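Local coordinates for beta-lactamase-like protein (Koribacter versatilis, PDB 6B9V), which probably acts as a metal-dependent diphosphatase of the PhnP family, cleaving reactive FAD photoproducts at a two-manganese centre in a metallo-beta-lactamase-like fold, at residues 6-11 with 43-48; 36-41 with 59-64; 172-177 with 191-196. One frame throughout, in Å; residues are numbered along the deposited sequence.

In the fold
Contacts 1 and 3 lie in the two seven-stranded mixed sheets of the metallo-beta-lactamase-like sandwich. Their centres are 14 Å apart and their nearest atoms about 5 Å apart; Phe260, on strand 257-263, bridges them by touching Leu7 and Val44 of contact 1 and Ala173 and Ile195 of contact 3. Contact 2 joins the loop leading into strand 41-46 to helix 59-66, and the probable hydrogen bond between Leu10 N and Ser41 O (2.9 Å) ties it to contact 1. Contact 2 is also the one nearest the metals: the side chain of Arg39 comes within about 7 Å of a bound manganese ion, against about 13 Å for Leu10 and about 12 Å for Leu176.

Contact 1: residues 6-11 with 43-48; sequences TLTVLG and MVQYDG
Two neighbouring antiparallel strands of the first sheet of the metallo-beta-lactamase-like sandwich pair here, Thr6-Val9 against Met43-Tyr46. Thr6 with Gln45 and Thr8 with Met43 are hydrogen-bonded pairs, and the non-hydrogen-bonded pair Leu7-Val44 sits between them. The four backbone bonds are nearly straight; Gln45 N to Thr6 O measures 2.8 Å and Thr8 N to Met43 O 2.9 Å. Between them the CA of Leu7 approaches Met43 O at 3.3 Å in a CA-H...O contact. Just beyond, a classic beta bulge places Leu10 and Gly11 opposite the single residue Ser41, where the first strand bends away.

The two faces differ. Leu7 and Val44 share the one that meets Phe260 of strand 257-263, whereas Thr8 and Met43 share the one packed against helix 59-66 at Glu66. CG of Met43 is held between its backbone N and carbonyl carbon (chi1 59°), and beyond it the chain is extended. The Met43 side chain runs beside that of Thr8, pointing the same way, with the methyl CE 3.8 Å from Thr8 CB. Leu10 crosses the thioether chain at about a right angle, its CD2 4.0 Å from Met43 CG.

Further along this face the contact turns polar. Thr8 OG1 is hydrogen-bonded to Lys257 NZ and also to a water 2.9 Å away. The same water is hydrogen-bonded to the backbone at Thr6 O (2.8 Å) and to the amide oxygen OE1 of Gln45 (2.7 Å), linking both strands through one molecule.

Contact 2: residues 36-41 with 59-64; sequences RRLRPS and FREQAL
Gln62 reaches from its helix to Leu38 and Arg39 of the loop that leads into strand 41-46. From CB the chain sets off with CG anti to the carbonyl carbon (chi1 -67°), which brings CG to 3.8 Å from the methyl CD1 of Leu38. The chain stays extended to CD, where the amide divides its work. NE2 lies 3.7 Å from Leu38 CB and donates to Arg39 O at 3.0 Å. That carbonyl oxygen is close to the plane of the amide, although the bond is bent, with 138° at the hydrogen. NE2 also has a probable hydrogen bond to Leu10 O, so the amide spans two backbone carbonyls. OE1, the other tip, is held by Thr56 OG1 and comes 4.3 Å from Ser41 CB.

The loop thus fastened runs beside the dinuclear site of the metallo-beta-lactamase-like fold. Arg39 makes a salt bridge to Asp58, just before helix 59-66, touches the manganese ligand Asp82, and makes a further salt bridge to Asp89 of the second subunit.

Leu38 is the apolar wedge of the contact. Besides meeting Gln62, its CD1 lies 3.6 Å from Glu61 CD, the two side chains crossing at about a right angle. Past this wedge Glu61 and Arg36 reach toward each other tip to tip. Glu61 OE2 takes the principal bond from Arg36 NH2 (2.7 Å) on its syn lone pair, with NH1 adding only a weak one at 3.3 Å. The guanidinium and carboxylate planes are turned 54° apart, and NH2 also forms a long, weak ion pair with Glu61 of the second subunit.

Contact 3: residues 172-177 with 191-196; sequences SAAYLT and RGLDIL
The methyl of Ala174 sits over the notch where the tips of Leu193 and Leu196, in the adjacent segment 191-196, come together, with CB 3.6 Å from Leu193 CD1 and 3.9 Å from Leu196 CD1. Leu196 extends the apolar patch toward Leu176, whose CD1 is a looser neighbour. On the other face of the sheet the Ala173 methyl meets the branched CB of Ile195, CB to CB 4.1 Å, and Phe260 of strand 257-263 touches both residues.

These strands, 173-176 and 195-199, run parallel as the two arms of a beta-alpha-beta unit whose helix is 184-187, within the second sheet of the sandwich. Ala173 pairs with Ile195 and Ala174 with Leu196. Ala174 N donates to Ile195 O at 3.0 Å, tilted from the carbonyl plane. Where the pairing begins, Ser172 O accepts from two backbone donors, Asp194 N at 2.9 Å and Ile195 N at 3.2 Å, while CD2 of Leu193 packs against the same oxygen.

Beside it the Ser172 hydroxyl is hydrogen-bonded to Glu261 N and approaches Asp194 OD2 at 3.2 Å. Asp194 also touches Lys225. The polar bonds at Ser172 thus set where the two strands start to pair, while apolar side-chain packing carries the contact on toward Leu176, two residues before the manganese ligand Asp178.

Contact 1: residues 6-11 with 43-48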
ATOM      1  N   THR A   6      14.284  10.451 -18.817  1.00 20.11           N
ATOM      2  CA  THR A   6      14.789   9.556 -17.778  1.00 17.48           C
ATOM      3  C   THR A   6      13.712   8.569 -17.322  1.00 18.97           C
ATOM      4  O   THR A   6      12.598   8.967 -17.010  1.00 22.70           O
ATOM      5  CB  THR A   6      15.284  10.336 -16.531  1.00 24.24           C
ATOM      6  OG1 THR A   6      16.277  11.295 -16.919  1.00 26.27           O
ATOM      7  CG2 THR A   6      15.887   9.371 -15.491  1.00 21.75           C
ATOM      8  N   LEU A   7      14.051   7.289 -17.281  1.00 19.55           N
ATOM      9  CA  LEU A   7      13.186   6.270 -16.698  1.00 16.46           C
ATOM     10  C   LEU A   7      13.700   5.899 -15.297  1.00 16.55           C
ATOM     11  O   LEU A   7      14.885   5.619 -15.122  1.00 19.47           O
ATOM     12  CB  LEU A   7      13.125   5.026 -17.611  1.00 16.94           C
ATOM     13  CG  LEU A   7      12.159   3.919 -17.148  1.00 19.52           C
ATOM     14  CD1 LEU A   7      11.635   3.161 -18.358  1.00 28.14           C
ATOM     15  CD2 LEU A   7      12.837   2.954 -16.180  1.00 21.38           C
ATOM     16  N   THR A   8      12.809   5.884 -14.312  1.00 18.41           N
ATOM     17  CA  THR A   8      13.163   5.464 -12.955  1.00 15.12           C
ATOM     18  C   THR A   8      12.325   4.274 -12.540  1.00 15.81           C
ATOM     19  O   THR A   8      11.096   4.286 -12.683  1.00 13.73           O
ATOM     20  CB  THR A   8      12.951   6.605 -11.923  1.00 19.40           C
ATOM     21  OG1 THR A   8      13.775   7.711 -12.276  1.00 18.02           O
ATOM     22  CG2 THR A   8      13.306   6.145 -10.512  1.00 18.62           C
ATOM     23  N   VAL A   9      12.993   3.242 -12.036  1.00 15.27           N
ATOM     24  CA  VAL A   9      12.310   2.075 -11.508  1.00 10.92           C
ATOM     25  C   VAL A   9      11.810   2.358 -10.091  1.00 13.68           C
ATOM     26  O   VAL A   9      12.605   2.549  -9.170  1.00 13.67           O
ATOM     27  CB  VAL A   9      13.238   0.850 -11.504  1.00 16.06           C
ATOM     28  CG1 VAL A   9      12.526  -0.366 -10.930  1.00 15.67           C
ATOM     29  CG2 VAL A   9      13.749   0.571 -12.948  1.00 14.32           C
ATOM     30  N   LEU A  10      10.494   2.403  -9.931  1.00 11.14           N
ATOM     31  CA  LEU A  10       9.879   2.608  -8.613  1.00 10.90           C
ATOM     32  C   LEU A  10       9.764   1.288  -7.851  1.00 12.88           C
ATOM     33  O   LEU A  10       9.880   1.258  -6.623  1.00 13.86           O
ATOM     34  CB  LEU A  10       8.498   3.256  -8.765  1.00  9.75           C
ATOM     35  CG  LEU A  10       8.499   4.578  -9.544  1.00 14.66           C
ATOM     36  CD1 LEU A  10       7.069   5.126  -9.697  1.00 15.02           C
ATOM     37  CD2 LEU A  10       9.408   5.649  -8.884  1.00 19.21           C
ATOM     38  N   GLY A  11       9.539   0.193  -8.580  1.00 12.43           N
ATOM     39  CA  GLY A  11       9.537  -1.124  -7.965  1.00  9.32           C
ATOM     40  C   GLY A  11       9.885  -2.174  -9.016  1.00 12.61           C
ATOM     41  O   GLY A  11       9.467  -2.055 -10.151  1.00 13.24           O
ATOM     42  N   MET A  43       8.514   5.313 -13.657  1.00 14.76           N
ATOM     43  CA  MET A  43       8.102   6.622 -14.147  1.00 17.14           C
ATOM     44  C   MET A  43       9.054   7.126 -15.219  1.00 14.34           C
ATOM     45  O   MET A  43      10.212   6.722 -15.284  1.00 18.74           O
ATOM     46  CB  MET A  43       8.009   7.631 -12.999  1.00 15.58           C
ATOM     47  CG  MET A  43       9.299   7.824 -12.245  1.00 14.96           C
ATOM     48  SD  MET A  43       9.127   9.211 -11.084  1.00 23.10           S
ATOM     49  CE  MET A  43      10.820   9.502 -10.589  1.00 18.07           C
ATOM     50  N   VAL A  44       8.538   8.012 -16.063  1.00 12.37           N
ATOM     51  CA  VAL A  44       9.266   8.564 -17.185  1.00 16.49           C
ATOM     52  C   VAL A  44       9.213  10.075 -17.091  1.00 18.80           C
ATOM     53  O   VAL A  44       8.131  10.651 -17.022  1.00 18.69           O
ATOM     54  CB  VAL A  44       8.666   8.110 -18.537  1.00 22.77           C
ATOM     55  CG1 VAL A  44       9.480   8.663 -19.692  1.00 25.08           C
ATOM     56  CG2 VAL A  44       8.571   6.580 -18.612  1.00 26.34           C
ATOM     57  N   GLN A  45      10.372  10.718 -17.084  1.00 16.98           N
ATOM     58  CA  GLN A  45      10.435  12.169 -16.963  1.00 20.45           C
ATOM     59  C   GLN A  45      11.018  12.794 -18.212  1.00 23.68           C
ATOM     60  O   GLN A  45      12.042  12.334 -18.726  1.00 24.43           O
ATOM     61  CB  GLN A  45      11.261  12.577 -15.743  1.00 20.13           C
ATOM     62  CG  GLN A  45      10.550  12.311 -14.453  1.00 17.02           C
ATOM     63  CD  GLN A  45      11.464  12.399 -13.264  1.00 24.51           C
ATOM     64  OE1 GLN A  45      12.466  11.698 -13.194  1.00 23.10           O
ATOM     65  NE2 GLN A  45      11.133  13.280 -12.323  1.00 24.44           N
ATOM     66  N   TYR A  46      10.358  13.837 -18.702  1.00 18.51           N
ATOM     67  CA  TYR A  46      10.840  14.524 -19.901  1.00 22.57           C
ATOM     68  C   TYR A  46      10.173  15.872 -20.027  1.00 20.83           C
ATOM     69  O   TYR A  46       8.975  15.990 -19.784  1.00 21.58           O
ATOM     70  CB  TYR A  46      10.572  13.696 -21.164  1.00 22.26           C
ATOM     71  CG  TYR A  46       9.113  13.366 -21.386  1.00 20.14           C
ATOM     72  CD1 TYR A  46       8.304  14.183 -22.163  1.00 24.52           C
ATOM     73  CD2 TYR A  46       8.546  12.231 -20.809  1.00 20.02           C
ATOM     74  CE1 TYR A  46       6.970  13.882 -22.365  1.00 24.65           C
ATOM     75  CE2 TYR A  46       7.210  11.919 -21.006  1.00 21.66           C
ATOM     76  CZ  TYR A  46       6.429  12.754 -21.786  1.00 22.72           C
ATOM     77  OH  TYR A  46       5.107  12.446 -21.990  1.00 26.13           O
ATOM     78  N   ASP A  47      10.960  16.879 -20.390  1.00 23.15           N
ATOM     79  CA  ASP A  47      10.461  18.228 -20.660  1.00 25.28           C
ATOM     80  C   ASP A  47       9.648  18.768 -19.492  1.00 29.23           C
ATOM     81  O   ASP A  47       8.642  19.448 -19.692  1.00 28.48           O
ATOM     82  CB  ASP A  47       9.626  18.230 -21.944  1.00 31.70           C
ATOM     83  CG  ASP A  47       9.436  19.624 -22.530  1.00 38.30           C
ATOM     84  OD1 ASP A  47      10.350  20.463 -22.393  1.00 35.88           O
ATOM     85  OD2 ASP A  47       8.371  19.878 -23.134  1.00 35.25           O
ATOM     86  N   GLY A  48      10.074  18.453 -18.270  1.00 25.59           N
ATOM     87  CA  GLY A  48       9.401  18.961 -17.080  1.00 24.56           C
ATOM     88  C   GLY A  48       8.131  18.210 -16.715  1.00 25.02           C
ATOM     89  O   GLY A  48       7.406  18.603 -15.806  1.00 27.78           O
TER
HETATM   90  O   HOH W   1      12.227   9.154 -14.207  1.00 22.57           O

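Contact 2: residues 36-41 with 59-64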
ATOM      1  N   ARG A  36      15.672  -6.129  -1.972  1.00 13.94           N
ATOM      2  CA  ARG A  36      14.440  -5.533  -1.476  1.00 14.83           C
ATOM      3  C   ARG A  36      13.719  -4.914  -2.649  1.00 15.05           C
ATOM      4  O   ARG A  36      14.254  -4.019  -3.309  1.00 15.14           O
ATOM      5  CB  ARG A  36      14.707  -4.473  -0.403  1.00 14.54           C
ATOM      6  CG  ARG A  36      13.446  -3.802   0.146  1.00 23.50           C
ATOM      7  CD  ARG A  36      13.816  -2.638   1.112  1.00 39.22           C
ATOM      8  NE  ARG A  36      12.682  -2.101   1.877  1.00 36.77           N
ATOM      9  CZ  ARG A  36      11.791  -1.236   1.389  1.00 36.61           C
ATOM     10  NH1 ARG A  36      11.881  -0.835   0.130  1.00 31.43           N
ATOM     11  NH2 ARG A  36      10.798  -0.783   2.148  1.00 30.17           N
ATOM     12  N   ARG A  37      12.508  -5.395  -2.913  1.00 12.78           N
ATOM     13  CA  ARG A  37      11.791  -4.997  -4.117  1.00 13.93           C
ATOM     14  C   ARG A  37      10.325  -4.652  -3.836  1.00 15.16           C
ATOM     15  O   ARG A  37       9.561  -5.507  -3.395  1.00 14.36           O
ATOM     16  CB  ARG A  37      11.862  -6.124  -5.158  1.00 14.56           C
ATOM     17  CG  ARG A  37      13.270  -6.678  -5.437  1.00 10.65           C
ATOM     18  CD  ARG A  37      13.180  -7.649  -6.647  1.00 10.81           C
ATOM     19  NE  ARG A  37      14.451  -8.306  -6.928  1.00 12.07           N
ATOM     20  CZ  ARG A  37      15.422  -7.800  -7.688  1.00 14.75           C
ATOM     21  NH1 ARG A  37      15.300  -6.602  -8.245  1.00 13.10           N
ATOM     22  NH2 ARG A  37      16.532  -8.498  -7.887  1.00 15.07           N
ATOM     23  N   LEU A  38       9.935  -3.405  -4.099  1.00 11.11           N
ATOM     24  CA  LEU A  38       8.518  -3.029  -4.019  1.00  9.49           C
ATOM     25  C   LEU A  38       7.767  -3.471  -5.279  1.00 18.12           C
ATOM     26  O   LEU A  38       8.376  -3.975  -6.234  1.00 14.29           O
ATOM     27  CB  LEU A  38       8.371  -1.518  -3.825  1.00 14.23           C
ATOM     28  CG  LEU A  38       9.134  -0.965  -2.622  1.00 17.84           C
ATOM     29  CD1 LEU A  38       8.924   0.552  -2.479  1.00 18.22           C
ATOM     30  CD2 LEU A  38       8.697  -1.694  -1.342  1.00 16.21           C
ATOM     31  N   ARG A  39       6.450  -3.319  -5.290  1.00 12.55           N
ATOM     32  CA  ARG A  39       5.650  -3.780  -6.393  1.00 15.10           C
ATOM     33  C   ARG A  39       5.950  -3.021  -7.715  1.00 13.86           C
ATOM     34  O   ARG A  39       6.471  -1.951  -7.665  1.00 13.49           O
ATOM     35  CB  ARG A  39       4.149  -3.787  -6.042  1.00 15.70           C
ATOM     36  CG  ARG A  39       3.649  -5.073  -5.381  1.00 15.15           C
ATOM     37  CD  ARG A  39       4.385  -5.461  -4.133  1.00 41.39           C
ATOM     38  NE  ARG A  39       3.994  -4.689  -2.971  1.00 23.67           N
ATOM     39  CZ  ARG A  39       2.998  -4.975  -2.168  1.00 38.69           C
ATOM     40  NH1 ARG A  39       2.247  -6.047  -2.351  1.00 24.63           N
ATOM     41  NH2 ARG A  39       2.721  -4.185  -1.195  1.00 61.89           N
ATOM     42  N   PRO A  40       5.593  -3.604  -8.862  1.00 12.34           N
ATOM     43  CA  PRO A  40       6.238  -3.162 -10.113  1.00 14.43           C
ATOM     44  C   PRO A  40       5.658  -1.912 -10.797  1.00 14.46           C
ATOM     45  O   PRO A  40       4.462  -1.854 -11.083  1.00 11.67           O
ATOM     46  CB  PRO A  40       6.094  -4.401 -11.025  1.00  9.67           C
ATOM     47  CG  PRO A  40       4.824  -5.063 -10.576  1.00 17.32           C
ATOM     48  CD  PRO A  40       4.786  -4.834  -9.050  1.00 14.16           C
ATOM     49  N   SER A  41       6.531  -0.934 -11.073  1.00 15.08           N
ATOM     50  CA  SER A  41       6.121   0.381 -11.611  1.00 14.38           C
ATOM     51  C   SER A  41       7.345   1.181 -12.036  1.00 14.00           C
ATOM     52  O   SER A  41       8.402   1.056 -11.420  1.00 12.97           O
ATOM     53  CB  SER A  41       5.322   1.182 -10.562  1.00 12.23           C
ATOM     54  OG  SER A  41       5.048   2.504 -11.000  1.00 16.24           O
ATOM     55  N   PHE A  59       2.695   2.778  -3.844  1.00 11.38           N
ATOM     56  CA  PHE A  59       2.873   4.076  -4.488  1.00 16.21           C
ATOM     57  C   PHE A  59       3.251   5.198  -3.517  1.00 15.71           C
ATOM     58  O   PHE A  59       4.121   5.999  -3.830  1.00 14.49           O
ATOM     59  CB  PHE A  59       1.628   4.496  -5.272  1.00 13.57           C
ATOM     60  CG  PHE A  59       1.743   5.895  -5.821  1.00 17.21           C
ATOM     61  CD1 PHE A  59       2.589   6.163  -6.889  1.00 18.17           C
ATOM     62  CD2 PHE A  59       1.070   6.945  -5.221  1.00 16.41           C
ATOM     63  CE1 PHE A  59       2.740   7.452  -7.368  1.00 26.35           C
ATOM     64  CE2 PHE A  59       1.224   8.254  -5.698  1.00 22.42           C
ATOM     65  CZ  PHE A  59       2.051   8.500  -6.771  1.00 19.83           C
ATOM     66  N   ARG A  60       2.624   5.281  -2.347  1.00 13.10           N
ATOM     67  CA  ARG A  60       3.018   6.360  -1.421  1.00 16.43           C
ATOM     68  C   ARG A  60       4.535   6.324  -1.129  1.00 16.77           C
ATOM     69  O   ARG A  60       5.233   7.343  -1.271  1.00 14.90           O
ATOM     70  CB  ARG A  60       2.232   6.283  -0.098  1.00 16.26           C
ATOM     71  CG  ARG A  60       2.722   7.320   0.934  1.00 16.03           C
ATOM     72  CD  ARG A  60       1.816   7.342   2.170  1.00 15.12           C
ATOM     73  NE  ARG A  60       2.360   8.214   3.215  1.00 12.14           N
ATOM     74  CZ  ARG A  60       3.287   7.859   4.096  1.00 17.45           C
ATOM     75  NH1 ARG A  60       3.787   6.628   4.092  1.00 16.93           N
ATOM     76  NH2 ARG A  60       3.721   8.752   4.985  1.00 16.29           N
ATOM     77  N   GLU A  61       5.036   5.142  -0.754  1.00 13.46           N
ATOM     78  CA  GLU A  61       6.459   4.958  -0.461  1.00 14.47           C
ATOM     79  C   GLU A  61       7.326   5.306  -1.680  1.00 14.53           C
ATOM     80  O   GLU A  61       8.367   5.958  -1.548  1.00 13.68           O
ATOM     81  CB  GLU A  61       6.747   3.508  -0.012  1.00 12.36           C
ATOM     82  CG  GLU A  61       8.241   3.228   0.336  1.00 20.76           C
ATOM     83  CD  GLU A  61       8.524   1.810   0.922  1.00 27.98           C
ATOM     84  OE1 GLU A  61       7.581   1.039   1.285  1.00 21.99           O
ATOM     85  OE2 GLU A  61       9.723   1.468   1.038  1.00 23.77           O
ATOM     86  N   GLN A  62       6.898   4.852  -2.857  1.00 12.29           N
ATOM     87  CA  GLN A  62       7.660   5.089  -4.098  1.00 13.28           C
ATOM     88  C   GLN A  62       7.759   6.591  -4.422  1.00 14.08           C
ATOM     89  O   GLN A  62       8.831   7.110  -4.794  1.00 14.52           O
ATOM     90  CB  GLN A  62       7.034   4.300  -5.272  1.00 15.49           C
ATOM     91  CG  GLN A  62       7.180   2.754  -5.093  1.00 12.31           C
ATOM     92  CD  GLN A  62       6.334   1.895  -6.041  1.00 11.90           C
ATOM     93  OE1 GLN A  62       5.222   2.255  -6.413  1.00 14.15           O
ATOM     94  NE2 GLN A  62       6.861   0.707  -6.401  1.00 11.64           N
ATOM     95  N   ALA A  63       6.640   7.287  -4.251  1.00 13.22           N
ATOM     96  CA  ALA A  63       6.586   8.720  -4.501  1.00 15.75           C
ATOM     97  C   ALA A  63       7.437   9.501  -3.496  1.00 17.08           C
ATOM     98  O   ALA A  63       8.167  10.414  -3.869  1.00 16.57           O
ATOM     99  CB  ALA A  63       5.129   9.215  -4.461  1.00 14.57           C
ATOM    100  N   LEU A  64       7.343   9.146  -2.221  1.00 13.29           N
ATOM    101  CA  LEU A  64       8.115   9.849  -1.196  1.00 15.64           C
ATOM    102  C   LEU A  64       9.598   9.647  -1.425  1.00 20.34           C
ATOM    103  O   LEU A  64      10.383  10.587  -1.348  1.00 16.57           O
ATOM    104  CB  LEU A  64       7.725   9.362   0.209  1.00 17.01           C
ATOM    105  CG  LEU A  64       6.333   9.764   0.678  1.00 18.10           C
ATOM    106  CD1 LEU A  64       6.016   9.053   1.992  1.00 18.56           C
ATOM    107  CD2 LEU A  64       6.264  11.304   0.849  1.00 23.95           C
TER

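Contact 3: residues 172-177 with 191-196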
ATOM      1  N   SER A 172      13.060   5.492 -27.558  1.00 21.99           N
ATOM      2  CA  SER A 172      13.973   4.349 -27.616  1.00 23.87           C
ATOM      3  C   SER A 172      13.836   3.413 -26.410  1.00 22.10           C
ATOM      4  O   SER A 172      14.709   2.567 -26.182  1.00 17.62           O
ATOM      5  CB  SER A 172      15.424   4.831 -27.731  1.00 23.87           C
ATOM      6  OG  SER A 172      15.759   5.684 -26.649  1.00 27.43           O
ATOM      7  N   ALA A 173      12.750   3.541 -25.650  1.00 16.55           N
ATOM      8  CA  ALA A 173      12.554   2.644 -24.507  1.00 19.29           C
ATOM      9  C   ALA A 173      11.234   1.865 -24.596  1.00 19.58           C
ATOM     10  O   ALA A 173      10.302   2.307 -25.252  1.00 22.31           O
ATOM     11  CB  ALA A 173      12.613   3.438 -23.219  1.00 23.63           C
ATOM     12  N   ALA A 174      11.159   0.703 -23.953  1.00 16.27           N
ATOM     13  CA  ALA A 174       9.902  -0.037 -23.888  1.00 15.29           C
ATOM     14  C   ALA A 174       9.781  -0.772 -22.556  1.00 17.24           C
ATOM     15  O   ALA A 174      10.764  -1.243 -21.976  1.00 16.38           O
ATOM     16  CB  ALA A 174       9.762  -1.013 -25.066  1.00 14.62           C
ATOM     17  N   TYR A 175       8.555  -0.851 -22.070  1.00 15.71           N
ATOM     18  CA  TYR A 175       8.279  -1.422 -20.768  1.00 13.86           C
ATOM     19  C   TYR A 175       7.192  -2.473 -20.915  1.00 15.65           C
ATOM     20  O   TYR A 175       6.041  -2.152 -21.235  1.00 14.83           O
ATOM     21  CB  TYR A 175       7.852  -0.326 -19.795  1.00 13.99           C
ATOM     22  CG  TYR A 175       7.556  -0.828 -18.403  1.00 17.52           C
ATOM     23  CD1 TYR A 175       8.584  -1.133 -17.525  1.00 11.05           C
ATOM     24  CD2 TYR A 175       6.241  -0.993 -17.969  1.00 14.58           C
ATOM     25  CE1 TYR A 175       8.312  -1.592 -16.220  1.00 10.61           C
ATOM     26  CE2 TYR A 175       5.964  -1.457 -16.679  1.00 16.83           C
ATOM     27  CZ  TYR A 175       7.004  -1.748 -15.815  1.00 13.72           C
ATOM     28  OH  TYR A 175       6.734  -2.204 -14.527  1.00 15.28           O
ATOM     29  N   LEU A 176       7.561  -3.729 -20.687  1.00 13.42           N
ATOM     30  CA  LEU A 176       6.634  -4.852 -20.832  1.00 15.02           C
ATOM     31  C   LEU A 176       6.658  -5.735 -19.599  1.00 20.88           C
ATOM     32  O   LEU A 176       7.622  -6.459 -19.378  1.00 25.66           O
ATOM     33  CB  LEU A 176       6.990  -5.723 -22.039  1.00 20.15           C
ATOM     34  CG  LEU A 176       6.470  -5.324 -23.418  1.00 18.90           C
ATOM     35  CD1 LEU A 176       7.127  -4.066 -23.902  1.00 26.11           C
ATOM     36  CD2 LEU A 176       6.734  -6.483 -24.373  1.00 32.27           C
ATOM     37  N   THR A 177       5.597  -5.715 -18.818  1.00 16.04           N
ATOM     38  CA  THR A 177       5.562  -6.550 -17.618  1.00 16.67           C
ATOM     39  C   THR A 177       4.365  -7.489 -17.682  1.00 15.14           C
ATOM     40  O   THR A 177       3.475  -7.296 -18.518  1.00 15.70           O
ATOM     41  CB  THR A 177       5.510  -5.686 -16.337  1.00 20.87           C
ATOM     42  OG1 THR A 177       5.584  -6.539 -15.187  1.00 18.45           O
ATOM     43  CG2 THR A 177       4.225  -4.845 -16.292  1.00 14.22           C
ATOM     44  N   ARG A 191      11.877  -3.655 -31.862  1.00 22.93           N
ATOM     45  CA  ARG A 191      13.256  -3.742 -32.325  1.00 27.19           C
ATOM     46  C   ARG A 191      13.959  -2.390 -32.273  1.00 24.56           C
ATOM     47  O   ARG A 191      13.324  -1.340 -32.346  1.00 23.82           O
ATOM     48  CB  ARG A 191      13.312  -4.303 -33.749  1.00 26.48           C
ATOM     49  CG  ARG A 191      12.742  -5.696 -33.857  1.00 30.14           C
ATOM     50  CD  ARG A 191      13.145  -6.363 -35.164  1.00 30.55           C
ATOM     51  NE  ARG A 191      12.481  -7.655 -35.332  1.00 39.76           N
ATOM     52  CZ  ARG A 191      12.884  -8.787 -34.760  1.00 43.07           C
ATOM     53  NH1 ARG A 191      13.951  -8.791 -33.970  1.00 45.34           N
ATOM     54  NH2 ARG A 191      12.219  -9.914 -34.976  1.00 42.17           N
ATOM     55  N   GLY A 192      15.280  -2.434 -32.149  1.00 24.98           N
ATOM     56  CA  GLY A 192      16.088  -1.231 -32.181  1.00 24.77           C
ATOM     57  C   GLY A 192      15.918  -0.329 -30.971  1.00 27.23           C
ATOM     58  O   GLY A 192      16.060   0.881 -31.091  1.00 24.96           O
ATOM     59  N   LEU A 193      15.624  -0.914 -29.812  1.00 23.43           N
ATOM     60  CA  LEU A 193      15.531  -0.158 -28.552  1.00 17.52           C
ATOM     61  C   LEU A 193      16.897   0.082 -27.903  1.00 17.75           C
ATOM     62  O   LEU A 193      17.808  -0.729 -28.058  1.00 17.69           O
ATOM     63  CB  LEU A 193      14.636  -0.902 -27.559  1.00 21.56           C
ATOM     64  CG  LEU A 193      13.176  -1.060 -27.982  1.00 23.51           C
ATOM     65  CD1 LEU A 193      12.487  -2.119 -27.130  1.00 22.54           C
ATOM     66  CD2 LEU A 193      12.463   0.301 -27.897  1.00 24.57           C
ATOM     67  N   ASP A 194      17.027   1.195 -27.177  1.00 20.45           N
ATOM     68  CA  ASP A 194      18.162   1.416 -26.283  1.00 22.49           C
ATOM     69  C   ASP A 194      17.927   0.701 -24.953  1.00 21.83           C
ATOM     70  O   ASP A 194      18.852   0.142 -24.354  1.00 17.95           O
ATOM     71  CB  ASP A 194      18.379   2.911 -26.008  1.00 27.88           C
ATOM     72  CG  ASP A 194      18.984   3.643 -27.178  1.00 38.94           C
ATOM     73  OD1 ASP A 194      19.691   3.002 -27.980  1.00 34.30           O
ATOM     74  OD2 ASP A 194      18.757   4.868 -27.283  1.00 50.62           O
ATOM     75  N   ILE A 195      16.674   0.734 -24.512  1.00 18.14           N
ATOM     76  CA  ILE A 195      16.263   0.204 -23.214  1.00 14.64           C
ATOM     77  C   ILE A 195      15.007  -0.647 -23.362  1.00 15.68           C
ATOM     78  O   ILE A 195      13.999  -0.193 -23.921  1.00 17.27           O
ATOM     79  CB  ILE A 195      15.975   1.330 -22.199  1.00 22.13           C
ATOM     80  CG1 ILE A 195      17.242   2.128 -21.899  1.00 28.45           C
ATOM     81  CG2 ILE A 195      15.417   0.757 -20.899  1.00 26.98           C
ATOM     82  CD1 ILE A 195      16.986   3.284 -20.985  1.00 35.61           C
ATOM     83  N   LEU A 196      15.056  -1.867 -22.836  1.00 16.95           N
ATOM     84  CA  LEU A 196      13.878  -2.740 -22.834  1.00 17.05           C
ATOM     85  C   LEU A 196      13.653  -3.383 -21.461  1.00 17.38           C
ATOM     86  O   LEU A 196      14.578  -3.955 -20.881  1.00 20.37           O
ATOM     87  CB  LEU A 196      14.029  -3.829 -23.895  1.00 16.50           C
ATOM     88  CG  LEU A 196      12.969  -4.935 -23.916  1.00 16.86           C
ATOM     89  CD1 LEU A 196      11.595  -4.367 -24.252  1.00 16.01           C
ATOM     90  CD2 LEU A 196      13.373  -6.020 -24.918  1.00 14.68           C
TER